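Local structure of tRNA (adenine(58)-N(1))-methyltransferase TrmI (Thermus thermophilus, 2PWY) at residues 126-130 with 156-162. The protein catalyses the S-adenosyl-L-methionine-dependent methylation of adenosine 58 in tRNA to N(1)-methyladenosine, an activity required for growth at extreme temperatures. Numbering follows the deposited sequence.
Sequences SYEAR and KLEEAEL. With SAH (S-adenosyl-L-homocysteine), chain E.
No direct hydrogen bond joins 126-130 to 156-162; the adenosine of S-adenosyl-L-homocysteine and one water bridge them instead. Residues 126-128 are the extended end of strand 123-128, and Arg130 is the N-cap of the next helix. Lys156 leads into a short 3-10 segment, 157-159, held by the successive hydrogen bonds Glu159 N to Lys156 O (3.1 Å) and Ala160 N to Leu157 O (3.0 Å). In register, the CA atoms of Tyr127 and Leu157 lie 5.9 Å apart, those of Ala129 and Lys156 4.9 Å.

Tyr127 (chi1 m) points toward the turn. Leu157 CD1 makes a CH-pi contact over its ring face, 4.1 Å from the centroid, while small Ala160 lets its CB approach Tyr127 CE1 to 3.4 Å. At the polar tip, Tyr127 OH is 2.8 Å from a water that accepts from Glu161 N (3.0 Å). The Tyr127 ring also stacks with that of His153 on the neighbouring strand 150-154.

Glu128 (chi1 t) points away from the turn; its carboxylate suits a ribose diol, with OE1 accepting from SAH O3' (2.6 Å) and OE2 from SAH O2' (2.7 Å). OE2 also receives Arg130 N (2.8 Å). Leu157 N donates to SAH N1 (3.1 Å), and Glu158 OE1 accepts from SAH N6 (2.8 Å), reading the adenine edge. An acidic residue ending the second strand of the Rossmann-like sheet (123-128) and an adenine-binding loop after its third (150-154) typify the class I methyltransferase cofactor site.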
# COMPACT_ATOMS: atom_id res chain seq x y z
N SER A 126 -9.64 5.97 32.11
CA SER A 126 -8.42 6.39 31.43
C SER A 126 -7.32 6.80 32.40
O SER A 126 -7.58 7.56 33.35
CB SER A 126 -8.74 7.55 30.47
OG SER A 126 -7.65 7.82 29.61
N TYR A 127 -6.11 6.31 32.18
CA TYR A 127 -4.97 6.59 33.08
C TYR A 127 -3.89 7.37 32.37
O TYR A 127 -3.55 7.07 31.23
CB TYR A 127 -4.36 5.29 33.63
CG TYR A 127 -5.25 4.68 34.67
CD1 TYR A 127 -4.97 4.81 36.02
CD2 TYR A 127 -6.43 4.02 34.30
CE1 TYR A 127 -5.82 4.27 36.99
CE2 TYR A 127 -7.28 3.48 35.26
CZ TYR A 127 -6.97 3.63 36.59
OH TYR A 127 -7.82 3.10 37.54
N GLU A 128 -3.33 8.36 33.06
CA GLU A 128 -2.23 9.14 32.52
C GLU A 128 -1.24 9.49 33.63
O GLU A 128 -1.63 10.07 34.64
CB GLU A 128 -2.76 10.42 31.85
CG GLU A 128 -1.71 11.44 31.44
CD GLU A 128 -0.64 10.87 30.52
OE1 GLU A 128 -0.98 10.40 29.40
OE2 GLU A 128 0.54 10.92 30.91
N ALA A 129 0.03 9.13 33.43
CA ALA A 129 1.10 9.32 34.44
C ALA A 129 1.57 10.76 34.59
O ALA A 129 2.02 11.16 35.67
CB ALA A 129 2.29 8.42 34.11
N ARG A 130 1.48 11.53 33.51
CA ARG A 130 2.05 12.88 33.49
C ARG A 130 0.97 13.96 33.67
O ARG A 130 0.08 14.08 32.83
CB ARG A 130 2.84 13.10 32.20
CG ARG A 130 4.04 12.17 32.06
CD ARG A 130 4.79 12.38 30.75
NE ARG A 130 5.44 13.69 30.69
CZ ARG A 130 6.30 14.06 29.75
NH1 ARG A 130 6.65 13.21 28.78
NH2 ARG A 130 6.84 15.27 29.79
N LYS A 156 0.22 5.86 37.09
CA LYS A 156 0.61 4.76 36.21
C LYS A 156 -0.45 3.67 36.24
O LYS A 156 -0.97 3.33 37.30
CB LYS A 156 1.97 4.20 36.63
CG LYS A 156 3.12 5.17 36.43
CD LYS A 156 4.34 4.75 37.25
CE LYS A 156 5.51 5.74 37.10
NZ LYS A 156 5.12 7.17 37.40
N LEU A 157 -0.77 3.15 35.06
CA LEU A 157 -1.73 2.06 34.97
C LEU A 157 -1.27 0.86 35.82
O LEU A 157 -2.10 0.21 36.45
CB LEU A 157 -1.98 1.65 33.51
CG LEU A 157 -3.00 0.53 33.27
CD1 LEU A 157 -4.36 0.86 33.91
CD2 LEU A 157 -3.16 0.19 31.78
N GLU A 158 0.05 0.60 35.87
CA GLU A 158 0.64 -0.49 36.67
C GLU A 158 0.17 -0.49 38.12
O GLU A 158 0.20 -1.53 38.79
CB GLU A 158 2.17 -0.38 36.76
CG GLU A 158 2.93 -0.56 35.52
CD GLU A 158 3.18 0.74 34.80
OE1 GLU A 158 2.21 1.50 34.59
OE2 GLU A 158 4.34 0.97 34.43
N GLU A 159 -0.21 0.68 38.62
CA GLU A 159 -0.49 0.89 40.04
C GLU A 159 -1.98 1.06 40.32
O GLU A 159 -2.39 1.31 41.46
CB GLU A 159 0.34 2.07 40.56
CG GLU A 159 1.84 1.78 40.47
CD GLU A 159 2.74 2.95 40.80
OE1 GLU A 159 2.24 4.05 41.14
OE2 GLU A 159 3.97 2.76 40.72
N ALA A 160 -2.79 0.90 39.27
CA ALA A 160 -4.23 1.14 39.38
C ALA A 160 -4.93 0.09 40.22
O ALA A 160 -4.58 -1.08 40.17
CB ALA A 160 -4.85 1.19 38.00
N GLU A 161 -5.92 0.51 41.00
CA GLU A 161 -6.82 -0.42 41.66
C GLU A 161 -7.96 -0.75 40.71
O GLU A 161 -8.78 0.13 40.41
CB GLU A 161 -7.38 0.18 42.94
CG GLU A 161 -6.35 0.31 44.02
CD GLU A 161 -6.91 0.91 45.30
OE1 GLU A 161 -8.05 1.42 45.30
OE2 GLU A 161 -6.17 0.88 46.30
N LEU A 162 -8.00 -1.99 40.23
CA LEU A 162 -8.96 -2.38 39.20
C LEU A 162 -9.75 -3.62 39.60
O LEU A 162 -9.22 -4.50 40.28
CB LEU A 162 -8.23 -2.66 37.87
CG LEU A 162 -7.51 -1.47 37.21
CD1 LEU A 162 -6.95 -1.86 35.85
CD2 LEU A 162 -8.42 -0.24 37.08
N SAH E . -3.65 8.02 22.57
CA SAH E . -3.30 9.36 23.14
CB SAH E . -1.79 9.61 23.07
CG SAH E . -1.02 8.79 24.11
SD SAH E . 0.71 9.32 24.14
C SAH E . -4.07 10.43 22.39
O SAH E . -4.74 10.11 21.40
OXT SAH E . -4.05 11.60 22.77
C5' SAH E . 1.23 8.19 25.46
C4' SAH E . 0.88 8.72 26.85
O4' SAH E . 0.94 7.65 27.77
C3' SAH E . 1.82 9.81 27.39
O3' SAH E . 1.02 10.92 27.80
C2' SAH E . 2.52 9.15 28.58
O2' SAH E . 2.75 10.03 29.66
C1' SAH E . 1.52 8.11 29.00
N9 SAH E . 2.01 6.88 29.64
C8 SAH E . 3.05 6.10 29.23
N7 SAH E . 3.10 5.03 30.05
C5 SAH E . 2.09 5.09 30.95
C6 SAH E . 1.69 4.25 32.00
N6 SAH E . 2.34 3.12 32.27
N1 SAH E . 0.58 4.63 32.74
C2 SAH E . -0.10 5.79 32.47
N3 SAH E . 0.31 6.61 31.44
C4 SAH E . 1.39 6.26 30.69
O HOH W 1 -7.13 3.14 40.21